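Local atomic coordinates of queuine lyase ([Clostridium] spiroforme DSM 1552, PDB entry 6P78), a protein that probably cleaves a C-N bond of queuine by radical S-adenosylmethionine chemistry, using a bound [4Fe-4S] cluster. Residues A[45-53]-A[153-161]. Sequence-based numbering, arbitrary orientation.
Sequences CIWGKCSFC and NNVLNKNIH. With SF4 (iron/sulfur cluster), chain B; SAM (S-adenosylmethionine), chain D.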
loop_
_atom_site.group_PDB
_atom_site.type_symbol
_atom_site.label_atom_id
_atom_site.label_comp_id
_atom_site.label_asym_id
_atom_site.label_seq_id
_atom_site.Cartn_x
_atom_site.Cartn_y
_atom_site.Cartn_z
ATOM N N CYS A 45 13.408 0.171 -4.725
ATOM C CA CYS A 45 12.216 -0.097 -5.530
ATOM C C CYS A 45 12.598 -0.324 -6.995
ATOM O O CYS A 45 13.394 0.429 -7.565
ATOM C CB CYS A 45 11.271 1.085 -5.386
ATOM S SG CYS A 45 9.816 0.944 -6.417
ATOM N N ILE A 46 12.064 -1.393 -7.598
ATOM C CA ILE A 46 12.546 -1.756 -8.927
ATOM C C ILE A 46 12.106 -0.728 -9.948
ATOM O O ILE A 46 12.724 -0.594 -11.010
ATOM C CB ILE A 46 12.086 -3.169 -9.323
ATOM C CG1 ILE A 46 10.567 -3.292 -9.209
ATOM C CG2 ILE A 46 12.833 -4.210 -8.492
ATOM C CD1 ILE A 46 9.839 -3.252 -10.533
ATOM N N TRP A 47 11.037 0.010 -9.657
ATOM C CA TRP A 47 10.628 1.103 -10.549
ATOM C C TRP A 47 11.295 2.387 -10.058
ATOM O O TRP A 47 12.193 2.919 -10.714
ATOM C CB TRP A 47 9.102 1.192 -10.612
ATOM C CG TRP A 47 8.588 2.337 -11.447
ATOM C CD1 TRP A 47 7.790 3.373 -11.022
ATOM C CD2 TRP A 47 8.812 2.552 -12.842
ATOM N NE1 TRP A 47 7.528 4.228 -12.067
ATOM C CE2 TRP A 47 8.147 3.748 -13.196
ATOM C CE3 TRP A 47 9.517 1.854 -13.829
ATOM C CZ2 TRP A 47 8.158 4.253 -14.497
ATOM C CZ3 TRP A 47 9.533 2.361 -15.124
ATOM C CH2 TRP A 47 8.861 3.556 -15.447
ATOM N N GLY A 48 10.878 2.877 -8.896
ATOM C CA GLY A 48 11.568 3.989 -8.268
ATOM C C GLY A 48 11.443 5.332 -8.955
ATOM O O GLY A 48 12.164 6.256 -8.592
ATOM N N LYS A 49 10.538 5.492 -9.926
ATOM C CA LYS A 49 10.493 6.722 -10.713
ATOM C C LYS A 49 9.156 7.454 -10.625
ATOM O O LYS A 49 8.925 8.404 -11.383
ATOM C CB LYS A 49 10.859 6.409 -12.163
ATOM C CG LYS A 49 12.304 5.951 -12.275
ATOM C CD LYS A 49 12.747 5.879 -13.711
ATOM C CE LYS A 49 12.149 4.673 -14.392
ATOM N NZ LYS A 49 12.343 4.727 -15.874
ATOM N N CYS A 50 8.289 7.074 -9.700
ATOM C CA CYS A 50 7.021 7.781 -9.540
ATOM C C CYS A 50 7.298 9.228 -9.147
ATOM O O CYS A 50 8.149 9.505 -8.303
ATOM C CB CYS A 50 6.163 7.055 -8.491
ATOM S SG CYS A 50 5.734 5.345 -8.978
ATOM N N SER A 51 6.601 10.167 -9.779
ATOM C CA SER A 51 7.017 11.555 -9.644
ATOM C C SER A 51 6.772 12.120 -8.250
ATOM O O SER A 51 7.386 13.132 -7.901
ATOM C CB SER A 51 6.296 12.420 -10.687
ATOM O OG SER A 51 4.897 12.279 -10.543
ATOM N N PHE A 52 5.899 11.493 -7.459
ATOM C CA PHE A 52 5.405 12.034 -6.188
ATOM C C PHE A 52 5.950 11.320 -4.974
ATOM O O PHE A 52 5.585 11.675 -3.850
ATOM C CB PHE A 52 3.884 11.900 -6.115
ATOM C CG PHE A 52 3.449 10.471 -6.198
ATOM C CD1 PHE A 52 3.338 9.692 -5.056
ATOM C CD2 PHE A 52 3.227 9.882 -7.444
ATOM C CE1 PHE A 52 3.003 8.358 -5.147
ATOM C CE2 PHE A 52 2.878 8.553 -7.546
ATOM C CZ PHE A 52 2.761 7.789 -6.402
ATOM N N CYS A 53 6.717 10.261 -5.170
ATOM C CA CYS A 53 7.043 9.328 -4.098
ATOM C C CYS A 53 8.417 9.652 -3.521
ATOM O O CYS A 53 9.395 9.773 -4.268
ATOM C CB CYS A 53 7.019 7.887 -4.617
ATOM S SG CYS A 53 7.481 6.703 -3.302
ATOM N N ASN A 153 -0.046 7.544 -15.692
ATOM C CA ASN A 153 1.191 7.213 -16.381
ATOM C C ASN A 153 1.932 8.413 -16.948
ATOM O O ASN A 153 3.160 8.366 -17.046
ATOM C CB ASN A 153 0.908 6.204 -17.493
ATOM C CG ASN A 153 0.555 4.848 -16.930
ATOM O OD1 ASN A 153 1.130 4.422 -15.917
ATOM N ND2 ASN A 153 -0.392 4.165 -17.556
ATOM N N ASN A 154 1.237 9.504 -17.259
ATOM C CA ASN A 154 1.891 10.681 -17.816
ATOM C C ASN A 154 2.201 11.750 -16.779
ATOM O O ASN A 154 3.064 12.592 -17.030
ATOM C CB ASN A 154 1.029 11.313 -18.917
ATOM C CG ASN A 154 0.797 10.381 -20.092
ATOM O OD1 ASN A 154 1.530 9.411 -20.271
ATOM N ND2 ASN A 154 -0.221 10.685 -20.921
ATOM N N VAL A 155 1.487 11.787 -15.663
ATOM C CA VAL A 155 1.727 12.769 -14.610
ATOM C C VAL A 155 2.428 12.139 -13.413
ATOM O O VAL A 155 3.446 12.645 -12.944
ATOM C CB VAL A 155 0.415 13.448 -14.170
ATOM C CG1 VAL A 155 0.707 14.531 -13.134
ATOM C CG2 VAL A 155 -0.332 14.046 -15.372
ATOM N N LEU A 156 1.885 11.037 -12.902
ATOM C CA LEU A 156 2.436 10.379 -11.718
ATOM C C LEU A 156 3.538 9.388 -12.061
ATOM O O LEU A 156 4.201 8.886 -11.143
ATOM C CB LEU A 156 1.324 9.645 -10.960
ATOM C CG LEU A 156 0.133 10.533 -10.552
ATOM C CD1 LEU A 156 -0.904 9.725 -9.789
ATOM C CD2 LEU A 156 0.614 11.720 -9.723
ATOM N N ASN A 157 3.699 9.079 -13.348
ATOM C CA ASN A 157 4.752 8.218 -13.880
ATOM C C ASN A 157 4.786 6.856 -13.187
ATOM O O ASN A 157 5.851 6.355 -12.811
ATOM C CB ASN A 157 6.120 8.897 -13.801
ATOM C CG ASN A 157 7.143 8.234 -14.715
ATOM O OD1 ASN A 157 6.818 7.817 -15.835
ATOM N ND2 ASN A 157 8.380 8.114 -14.236
ATOM N N LYS A 158 3.618 6.223 -13.072
ATOM C CA LYS A 158 3.543 4.938 -12.355
ATOM C C LYS A 158 3.944 3.740 -13.208
ATOM O O LYS A 158 4.278 2.690 -12.656
ATOM C CB LYS A 158 2.122 4.672 -11.858
ATOM C CG LYS A 158 1.597 5.627 -10.816
ATOM C CD LYS A 158 2.250 5.451 -9.457
ATOM C CE LYS A 158 2.447 4.029 -9.032
ATOM N NZ LYS A 158 2.616 3.963 -7.528
ATOM N N ASN A 159 3.878 3.855 -14.537
ATOM C CA ASN A 159 4.077 2.721 -15.443
ATOM C C ASN A 159 3.176 1.542 -15.051
ATOM O O ASN A 159 3.627 0.417 -14.832
ATOM C CB ASN A 159 5.551 2.317 -15.500
ATOM C CG ASN A 159 5.849 1.282 -16.586
ATOM O OD1 ASN A 159 5.043 1.057 -17.501
ATOM N ND2 ASN A 159 7.006 0.635 -16.478
ATOM N N ILE A 160 1.867 1.810 -15.019
ATOM C CA ILE A 160 0.866 0.799 -14.686
ATOM C C ILE A 160 -0.113 0.743 -15.843
ATOM O O ILE A 160 -0.889 1.686 -16.045
ATOM C CB ILE A 160 0.145 1.118 -13.372
ATOM C CG1 ILE A 160 1.102 0.996 -12.175
ATOM C CG2 ILE A 160 -1.083 0.199 -13.161
ATOM C CD1 ILE A 160 0.477 1.557 -10.872
ATOM N N HIS A 161 -0.095 -0.349 -16.594
ATOM C CA HIS A 161 -0.845 -0.438 -17.845
ATOM C C HIS A 161 -1.764 -1.642 -17.779
ATOM O O HIS A 161 -1.291 -2.771 -17.661
ATOM C CB HIS A 161 0.109 -0.550 -19.026
ATOM C CG HIS A 161 0.979 0.652 -19.193
ATOM N ND1 HIS A 161 0.628 1.717 -19.992
ATOM C CD2 HIS A 161 2.161 0.983 -18.620
ATOM C CE1 HIS A 161 1.575 2.639 -19.935
ATOM N NE2 HIS A 161 2.509 2.223 -19.095
HETATM FE FE1 SF4 B . 8.291 2.724 -5.865
HETATM FE FE2 SF4 B . 5.625 2.504 -5.273
HETATM FE FE3 SF4 B . 6.485 4.291 -7.078
HETATM FE FE4 SF4 B . 7.165 4.722 -4.581
HETATM S S1 SF4 B . 4.986 4.689 -5.354
HETATM S S2 SF4 B . 8.596 4.885 -6.372
HETATM S S3 SF4 B . 7.414 2.638 -3.752
HETATM S S4 SF4 B . 6.594 2.099 -7.287
HETATM N N SAM D . 5.254 0.178 -4.731
HETATM C CA SAM D . 3.868 -0.254 -4.797
HETATM C C SAM D . 3.130 0.543 -5.864
HETATM O O SAM D . 2.225 0.016 -6.516
HETATM O OXT SAM D . 3.455 1.711 -6.122
HETATM C CB SAM D . 3.217 -0.112 -3.424
HETATM C CG SAM D . 2.572 1.232 -3.075
HETATM S SD SAM D . 3.670 2.507 -2.391
HETATM C CE SAM D . 4.823 1.516 -1.396
HETATM C "C5'" SAM D . 2.705 3.318 -1.070
HETATM C "C4'" SAM D . 1.500 4.231 -1.394
HETATM O "O4'" SAM D . 1.516 5.410 -0.598
HETATM C "C3'" SAM D . 1.390 4.741 -2.828
HETATM O "O3'" SAM D . 0.786 3.792 -3.688
HETATM C "C2'" SAM D . 0.534 5.988 -2.662
HETATM O "O2'" SAM D . -0.854 5.649 -2.764
HETATM C "C1'" SAM D . 0.829 6.462 -1.239
HETATM N N9 SAM D . 1.619 7.729 -1.213
HETATM C C8 SAM D . 2.907 7.960 -1.652
HETATM N N7 SAM D . 3.222 9.259 -1.449
HETATM C C5 SAM D . 2.151 9.868 -0.882
HETATM C C6 SAM D . 1.904 11.176 -0.476
HETATM N N6 SAM D . 2.833 12.118 -0.597
HETATM N N1 SAM D . 0.686 11.493 0.070
HETATM C C2 SAM D . -0.300 10.540 0.194
HETATM N N3 SAM D . -0.065 9.255 -0.203
HETATM C C4 SAM D . 1.148 8.917 -0.728
HETATM O O HOH W 1 10.489 7.176 -16.366
#
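Trp47 NE1 donates to Asn157 O at 2.8 Å, nearly within the planes of both indole and carbonyl, one of four hydrogen bonds that tie the cluster loop 45-53 to segment 153-161, the end of helix 149-155 and the residues beyond it. Ser51 grips two successive carbonyls: OG takes an in-plane lone pair of Val155 O at 2.8 Å, while its N meets Leu156 O at 3.0 Å from above the carbonyl plane. Asn157, extended at chi1 (-162°), carries ND2 to Lys49 O at 2.9 Å, again from above the carbonyl plane; a water accepts from this ND2 and from Lys49 NZ.

Carbon and ring contacts lie beside these bonds. Asn159 CB sits over one face of the Trp47 six-membered ring, a CH-pi contact 3.6 Å from its centroid; ND2 follows over that face, the amide turned 52° from the ring, and Lys49 CE lies against the opposite face. Leu156 CB makes an apolar contact with Phe52 CE2, whose ring receives Lys158 CD at its edge.

Beyond these bonds the loop carries the cluster ligands. Cys45, Cys50 and Cys53 form the CX4CX2C motif of this radical SAM core, each holding one iron, and SAM chelates the fourth through N and OXT. Lys158, bent at chi2 and chi3, passes Cys50 SG (3.5 Å from CD). Its NZ, in a salt bridge with Glu145, donates at 2.8 Å to SAM OXT, consistent with fixing that carboxylate on the cluster; the bonds hold cluster loop and SAM-binding lysine in one frame.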